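Side-chain contacts in 4-phosphoerythronate dehydrogenase (PDB 4PRK), which probably interconverts pyruvate and D-lactate with NAD as coenzyme, as a member of the D-isomer-specific 2-hydroxyacid dehydrogenase family: residues E37-D40 against Q41-D44; E237-T241 against A242-E246; A275-P278 against A279-K283. All blocks are in the same frame, centred on the assembly; numbering follows the deposited sequence.

Contact 1: residues E37-D40 against Q41-D44; sequences ENVD and QVAD
Gln-41 sets its CG beside its own backbone N and opposite its carbonyl carbon (chi1 -39°), and this swings the methylene back against Asn-38, with CG 3.1 Å from Asn-38 O. Beyond CG the chain runs extended, carrying the amide back along the loop until Gln-41 NE2 lies 3.9 Å from Asn-38 CB. The two amide groups still part company. In Asn-38 the first torsion of 54° holds CG between the backbone N and the carbonyl carbon and turns its amide away from Gln-41, to a place where OD1 bonds to the N of Ser-35 and ND2 to the O of Ser-33.

The backbone under these side chains is a short 3-10 turn at Asp-40 and Gln-41. It lies in the link between strands 26-30 and 47-50 of the five-stranded parallel sheet and is held by i to i+3 bonds. Gln-41 N donates to Asn-38 O at 3.2 Å. A second bond, Val-42 N to Val-39 O, is doubtful in detail because that oxygen sits too close to a neighbour. The bond from Ala-43 N to Asp-40 O is weak at 3.4 Å, and the CB of Ala-43 rests against the same oxygen.

On the buried side Val-39 and Val-42 face the protein together, and both lean on Leu-65 of helix 60-67. Asp-40 leaves the backbone on the side away from Gln-41; its OD1 forms a salt bridge with Lys-64 and a hydrogen bond with the hydroxyl of Tyr-68.

Contact 2: residues E237-T241 against A242-E246; sequences ELVDT and AALIE
Asp-240 reaches forward to Ala-243, its OD1 accepting the backbone N of that residue at 3.1 Å in a nearly straight bond (166° at the hydrogen). The amide comes from above the carboxylate plane, well out of it. Asp-240 has its CG opposite the backbone N (chi1 179°), and that torsion puts the carboxylate beside its own carbonyl carbon, on the side of the amides that follow. Its backbone O is used as well: Leu-244 N donates to Asp-240 O at 2.9 Å. One residue gives two acceptors to the opening amides, and its negative charge probably suits the positive end of the helix dipole. The bond to Leu-244 already belongs to the i to i+4 pattern, which continues with Ile-245 N on Thr-241 O at 2.9 Å and Glu-246 N on Ala-242 O. With an alanine here in place of Asp-240, the N of Ala-243 would probably lose its side-chain acceptor and the helix start would be less firmly fixed. Apolar contacts flank the polar ones: Val-239 CG1 meets Leu-244 CB at 4.1 Å, and Thr-241 CG2 meets Ile-245 CD1 at 4.0 Å. This is a classic aspartate N-cap, here opening helix 241-250 after strand 229-232 of the Rossmann-type NAD-binding domain.

Contact 3: residues A275-P278 against A279-K283; sequences AQIP and ADYKK
Helix 279-285 of the NAD-binding domain starts from Pro-278 in the N-cap position, and the contact is its first turn folded back on the incoming loop. Pro-278 has no side-chain acceptor to offer; instead its O takes the N of Lys-282 at 3.1 Å. Behind the proline, the CB of Ile-277 is directed toward the helix. CG2 of Ile-277 meets CD2 of Tyr-281 at 3.5 Å, approaching the ring obliquely, and both residues are buried. They also look outward to the second subunit, where Phe-133 of that chain packs on Ile-277 and meets the Tyr-281 ring edge-to-face. The extended chain of Lys-282 runs back along the loop and crosses Ile-277 at about a right angle. Its CE lies 3.4 Å from Ile-277 O and 3.8 Å from Ile-277 CB, while NZ carries on to bond to the O of Asp-274. Asp-280 holds its CG between backbone N and carbonyl carbon (chi1 63°), which curls the carboxylate back over the helix start. There OD1 receives a weak bond from Tyr-281 N and rests 3.5 Å from Pro-278 CB.

In the fold
Contact 1 stands alone on the five-stranded sheet domain, its centre about 45 Å from that of contact 2 and 40 Å from that of contact 3. It is a 3-10 turn in a loop, half buried on its valine side, with its two aspartates paired to lysines. Contacts 2 and 3 both start helices in the NAD-binding domain, but by different chemistry: a capping carboxylate in one, a proline in the other. Contact 2 turns inward to strand 255-258 and helix 218-223; contact 3 has more exposed residues and also reaches a second subunit. The two helices meet where Ile-245 CD1 packs on Asp-280 CB at 3.7 Å.

Contact 1: residues E37-D40 against Q41-D44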
loop_
_atom_site.group_PDB
_atom_site.type_symbol
_atom_site.label_atom_id
_atom_site.label_comp_id
_atom_site.label_asym_id
_atom_site.label_seq_id
_atom_site.Cartn_x
_atom_site.Cartn_y
_atom_site.Cartn_z
ATOM N N GLU A 37 7.022 -0.397 -51.844
ATOM C CA GLU A 37 5.855 0.274 -52.384
ATOM C C GLU A 37 5.598 1.656 -51.788
ATOM O O GLU A 37 5.162 2.551 -52.497
ATOM C CB GLU A 37 4.620 -0.596 -52.191
ATOM C CG GLU A 37 4.545 -1.792 -53.119
ATOM C CD GLU A 37 4.088 -3.050 -52.411
ATOM O OE1 GLU A 37 3.825 -2.982 -51.197
ATOM O OE2 GLU A 37 3.989 -4.107 -53.069
ATOM N N ASN A 38 5.805 1.819 -50.486
ATOM C CA ASN A 38 5.541 3.112 -49.847
ATOM C C ASN A 38 6.725 3.960 -49.360
ATOM O O ASN A 38 6.526 5.006 -48.761
ATOM C CB ASN A 38 4.517 2.954 -48.719
ATOM C CG ASN A 38 4.909 1.895 -47.704
ATOM O OD1 ASN A 38 6.074 1.728 -47.373
ATOM N ND2 ASN A 38 3.922 1.181 -47.197
ATOM N N VAL A 39 7.948 3.532 -49.618
ATOM C CA VAL A 39 9.113 4.192 -49.035
ATOM C C VAL A 39 9.310 5.656 -49.433
ATOM O O VAL A 39 9.787 6.452 -48.640
ATOM C CB VAL A 39 10.398 3.390 -49.250
ATOM C CG1 VAL A 39 11.585 4.120 -48.654
ATOM C CG2 VAL A 39 10.255 2.030 -48.602
ATOM N N ASP A 40 8.960 5.999 -50.662
ATOM C CA ASP A 40 9.184 7.336 -51.196
ATOM C C ASP A 40 8.333 8.417 -50.519
ATOM O O ASP A 40 8.513 9.596 -50.770
ATOM C CB ASP A 40 8.986 7.356 -52.707
ATOM C CG ASP A 40 9.848 6.348 -53.416
ATOM O OD1 ASP A 40 11.008 6.167 -53.012
ATOM O OD2 ASP A 40 9.361 5.734 -54.382
ATOM N N GLN A 41 7.367 7.995 -49.717
ATOM C CA GLN A 41 6.575 8.897 -48.863
ATOM C C GLN A 41 7.330 9.409 -47.604
ATOM O O GLN A 41 6.890 10.310 -46.892
ATOM C CB GLN A 41 5.291 8.178 -48.490
ATOM C CG GLN A 41 4.762 7.371 -49.664
ATOM C CD GLN A 41 3.285 7.132 -49.605
ATOM O OE1 GLN A 41 2.539 7.902 -48.990
ATOM N NE2 GLN A 41 2.838 6.065 -50.270
ATOM N N VAL A 42 8.492 8.823 -47.372
ATOM C CA VAL A 42 9.397 9.226 -46.312
ATOM C C VAL A 42 10.209 10.429 -46.732
ATOM O O VAL A 42 10.897 11.036 -45.940
ATOM C CB VAL A 42 10.390 8.101 -45.999
ATOM C CG1 VAL A 42 11.229 8.457 -44.789
ATOM C CG2 VAL A 42 9.651 6.797 -45.801
ATOM N N ALA A 43 10.096 10.779 -47.998
ATOM C CA ALA A 43 11.010 11.706 -48.633
ATOM C C ALA A 43 11.012 13.055 -47.946
ATOM O O ALA A 43 12.061 13.659 -47.789
ATOM C CB ALA A 43 10.652 11.862 -50.101
ATOM N N ASP A 44 9.846 13.511 -47.520
ATOM C CA ASP A 44 9.728 14.808 -46.878
ATOM C C ASP A 44 9.747 14.677 -45.362
ATOM O O ASP A 44 9.329 15.573 -44.650
ATOM C CB ASP A 44 8.500 15.579 -47.357
ATOM C CG ASP A 44 7.225 14.791 -47.240
ATOM O OD1 ASP A 44 7.280 13.573 -47.037
ATOM O OD2 ASP A 44 6.153 15.397 -47.361
#

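Contact 2: residues E237-T241 against A242-E246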
loop_
_atom_site.group_PDB
_atom_site.type_symbol
_atom_site.label_atom_id
_atom_site.label_comp_id
_atom_site.label_asym_id
_atom_site.label_seq_id
_atom_site.Cartn_x
_atom_site.Cartn_y
_atom_site.Cartn_z
ATOM N N GLU A 237 4.077 -19.839 -25.443
ATOM C CA GLU A 237 4.879 -21.041 -25.635
ATOM C C GLU A 237 5.590 -21.496 -24.358
ATOM O O GLU A 237 6.262 -22.542 -24.332
ATOM C CB GLU A 237 5.914 -20.818 -26.729
ATOM C CG GLU A 237 5.320 -20.619 -28.123
ATOM C CD GLU A 237 4.741 -19.230 -28.346
ATOM O OE1 GLU A 237 4.889 -18.328 -27.472
ATOM O OE2 GLU A 237 4.099 -19.082 -29.397
ATOM N N LEU A 238 5.443 -20.719 -23.293
ATOM C CA LEU A 238 5.965 -21.122 -22.007
ATOM C C LEU A 238 5.186 -22.253 -21.438
ATOM O O LEU A 238 5.690 -22.944 -20.591
ATOM C CB LEU A 238 5.882 -19.983 -21.007
ATOM C CG LEU A 238 6.689 -18.748 -21.317
ATOM C CD1 LEU A 238 6.334 -17.727 -20.244
ATOM C CD2 LEU A 238 8.169 -19.081 -21.326
ATOM N N VAL A 239 3.942 -22.397 -21.866
ATOM C CA VAL A 239 3.010 -23.350 -21.289
ATOM C C VAL A 239 2.627 -24.390 -22.327
ATOM O O VAL A 239 2.246 -24.038 -23.427
ATOM C CB VAL A 239 1.735 -22.643 -20.840
ATOM C CG1 VAL A 239 0.695 -23.666 -20.405
ATOM C CG2 VAL A 239 2.049 -21.653 -19.707
ATOM N N ASP A 240 2.728 -25.660 -21.952
ATOM C CA ASP A 240 2.262 -26.773 -22.780
ATOM C C ASP A 240 0.748 -26.829 -22.669
ATOM O O ASP A 240 0.221 -27.379 -21.692
ATOM C CB ASP A 240 2.868 -28.106 -22.256
ATOM C CG ASP A 240 2.419 -29.351 -23.065
ATOM O OD1 ASP A 240 1.291 -29.439 -23.602
ATOM O OD2 ASP A 240 3.221 -30.273 -23.125
ATOM N N THR A 241 0.062 -26.336 -23.691
ATOM C CA THR A 241 -1.374 -26.253 -23.684
ATOM C C THR A 241 -2.158 -27.524 -23.479
ATOM O O THR A 241 -3.193 -27.531 -22.800
ATOM C CB THR A 241 -1.859 -25.655 -24.976
ATOM O OG1 THR A 241 -1.117 -24.452 -25.231
ATOM C CG2 THR A 241 -3.381 -25.373 -24.886
ATOM N N ALA A 242 -1.697 -28.592 -24.088
ATOM C CA ALA A 242 -2.265 -29.929 -23.895
ATOM C C ALA A 242 -2.256 -30.278 -22.421
ATOM O O ALA A 242 -3.272 -30.728 -21.860
ATOM C CB ALA A 242 -1.433 -30.973 -24.688
ATOM N N ALA A 243 -1.093 -30.096 -21.795
ATOM C CA ALA A 243 -0.933 -30.423 -20.354
ATOM C C ALA A 243 -1.791 -29.513 -19.508
ATOM O O ALA A 243 -2.273 -29.958 -18.468
ATOM C CB ALA A 243 0.508 -30.301 -19.889
ATOM N N LEU A 244 -1.977 -28.263 -19.963
ATOM C CA LEU A 244 -2.834 -27.296 -19.271
ATOM C C LEU A 244 -4.289 -27.796 -19.284
ATOM O O LEU A 244 -4.952 -27.896 -18.239
ATOM C CB LEU A 244 -2.692 -25.899 -19.921
ATOM C CG LEU A 244 -3.723 -24.830 -19.509
ATOM C CD1 LEU A 244 -3.714 -24.639 -18.022
ATOM C CD2 LEU A 244 -3.526 -23.474 -20.158
ATOM N N ILE A 245 -4.763 -28.146 -20.479
ATOM C CA ILE A 245 -6.132 -28.605 -20.684
ATOM C C ILE A 245 -6.441 -29.856 -19.841
ATOM O O ILE A 245 -7.437 -29.934 -19.140
ATOM C CB ILE A 245 -6.345 -28.877 -22.192
ATOM C CG1 ILE A 245 -6.525 -27.549 -22.927
ATOM C CG2 ILE A 245 -7.565 -29.720 -22.412
ATOM C CD1 ILE A 245 -6.666 -27.659 -24.420
ATOM N N GLU A 246 -5.544 -30.822 -19.924
ATOM C CA GLU A 246 -5.626 -32.029 -19.143
ATOM C C GLU A 246 -5.660 -31.761 -17.636
ATOM O O GLU A 246 -6.468 -32.308 -16.889
ATOM C CB GLU A 246 -4.398 -32.840 -19.504
ATOM C CG GLU A 246 -4.387 -34.210 -18.908
ATOM C CD GLU A 246 -3.270 -35.077 -19.475
ATOM O OE1 GLU A 246 -2.795 -34.785 -20.612
ATOM O OE2 GLU A 246 -2.896 -36.053 -18.777
#

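Contact 3: residues A275-P278 against A279-K283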
loop_
_atom_site.group_PDB
_atom_site.type_symbol
_atom_site.label_atom_id
_atom_site.label_comp_id
_atom_site.label_asym_id
_atom_site.label_seq_id
_atom_site.Cartn_x
_atom_site.Cartn_y
_atom_site.Cartn_z
ATOM N N ALA A 275 -14.066 -22.556 -38.366
ATOM C CA ALA A 275 -13.209 -23.584 -38.835
ATOM C C ALA A 275 -11.756 -23.140 -38.732
ATOM O O ALA A 275 -10.855 -23.962 -38.766
ATOM C CB ALA A 275 -13.555 -23.913 -40.274
ATOM N N GLN A 276 -11.494 -21.846 -38.631
ATOM C CA GLN A 276 -10.097 -21.411 -38.528
ATOM C C GLN A 276 -9.561 -21.356 -37.104
ATOM O O GLN A 276 -8.397 -21.109 -36.904
ATOM C CB GLN A 276 -9.930 -20.061 -39.179
ATOM C CG GLN A 276 -10.382 -20.053 -40.612
ATOM C CD GLN A 276 -10.221 -18.687 -41.226
ATOM O OE1 GLN A 276 -11.118 -17.835 -41.149
ATOM N NE2 GLN A 276 -9.081 -18.470 -41.835
ATOM N N ILE A 277 -10.401 -21.606 -36.114
ATOM C CA ILE A 277 -9.992 -21.437 -34.740
ATOM C C ILE A 277 -9.564 -22.794 -34.226
ATOM O O ILE A 277 -10.311 -23.746 -34.365
ATOM C CB ILE A 277 -11.187 -20.909 -33.929
ATOM C CG1 ILE A 277 -11.635 -19.539 -34.474
ATOM C CG2 ILE A 277 -10.814 -20.848 -32.439
ATOM C CD1 ILE A 277 -13.029 -19.132 -34.055
ATOM N N PRO A 278 -8.377 -22.900 -33.605
ATOM C CA PRO A 278 -7.974 -24.246 -33.172
ATOM C C PRO A 278 -8.786 -24.856 -32.005
ATOM O O PRO A 278 -9.410 -24.138 -31.190
ATOM C CB PRO A 278 -6.522 -24.070 -32.751
ATOM C CG PRO A 278 -6.322 -22.600 -32.557
ATOM C CD PRO A 278 -7.292 -21.917 -33.457
ATOM N N ALA A 279 -8.723 -26.177 -31.926
ATOM C CA ALA A 279 -9.504 -26.951 -30.983
ATOM C C ALA A 279 -9.104 -26.713 -29.529
ATOM O O ALA A 279 -9.952 -26.768 -28.638
ATOM C CB ALA A 279 -9.354 -28.438 -31.308
ATOM N N ASP A 280 -7.809 -26.537 -29.293
ATOM C CA ASP A 280 -7.337 -26.257 -27.953
ATOM C C ASP A 280 -7.939 -24.934 -27.451
ATOM O O ASP A 280 -8.512 -24.899 -26.348
ATOM C CB ASP A 280 -5.817 -26.352 -27.825
ATOM C CG ASP A 280 -5.069 -25.336 -28.663
ATOM O OD1 ASP A 280 -5.650 -24.578 -29.434
ATOM O OD2 ASP A 280 -3.841 -25.320 -28.572
ATOM N N TYR A 281 -7.964 -23.893 -28.281
ATOM C CA TYR A 281 -8.687 -22.692 -27.865
ATOM C C TYR A 281 -10.143 -22.997 -27.539
ATOM O O TYR A 281 -10.630 -22.608 -26.481
ATOM C CB TYR A 281 -8.624 -21.610 -28.911
ATOM C CG TYR A 281 -9.503 -20.462 -28.544
ATOM C CD1 TYR A 281 -9.060 -19.502 -27.632
ATOM C CD2 TYR A 281 -10.804 -20.367 -29.022
ATOM C CE1 TYR A 281 -9.887 -18.468 -27.231
ATOM C CE2 TYR A 281 -11.635 -19.325 -28.648
ATOM C CZ TYR A 281 -11.162 -18.372 -27.745
ATOM O OH TYR A 281 -11.924 -17.316 -27.338
ATOM N N LYS A 282 -10.848 -23.687 -28.442
ATOM C CA LYS A 282 -12.272 -23.983 -28.249
ATOM C C LYS A 282 -12.537 -24.746 -26.938
ATOM O O LYS A 282 -13.515 -24.469 -26.217
ATOM C CB LYS A 282 -12.842 -24.759 -29.459
ATOM C CG LYS A 282 -12.932 -23.913 -30.725
ATOM C CD LYS A 282 -13.445 -24.692 -31.923
ATOM C CE LYS A 282 -13.473 -23.820 -33.162
ATOM N NZ LYS A 282 -14.029 -24.476 -34.401
ATOM N N LYS A 283 -11.655 -25.677 -26.597
ATOM C CA LYS A 283 -11.757 -26.345 -25.311
ATOM C C LYS A 283 -11.640 -25.328 -24.182
ATOM O O LYS A 283 -12.438 -25.354 -23.265
ATOM C CB LYS A 283 -10.705 -27.427 -25.127
ATOM C CG LYS A 283 -10.977 -28.677 -25.929
ATOM C CD LYS A 283 -10.216 -29.847 -25.354
ATOM C CE LYS A 283 -10.628 -31.146 -26.015
ATOM N NZ LYS A 283 -9.450 -32.044 -26.210
#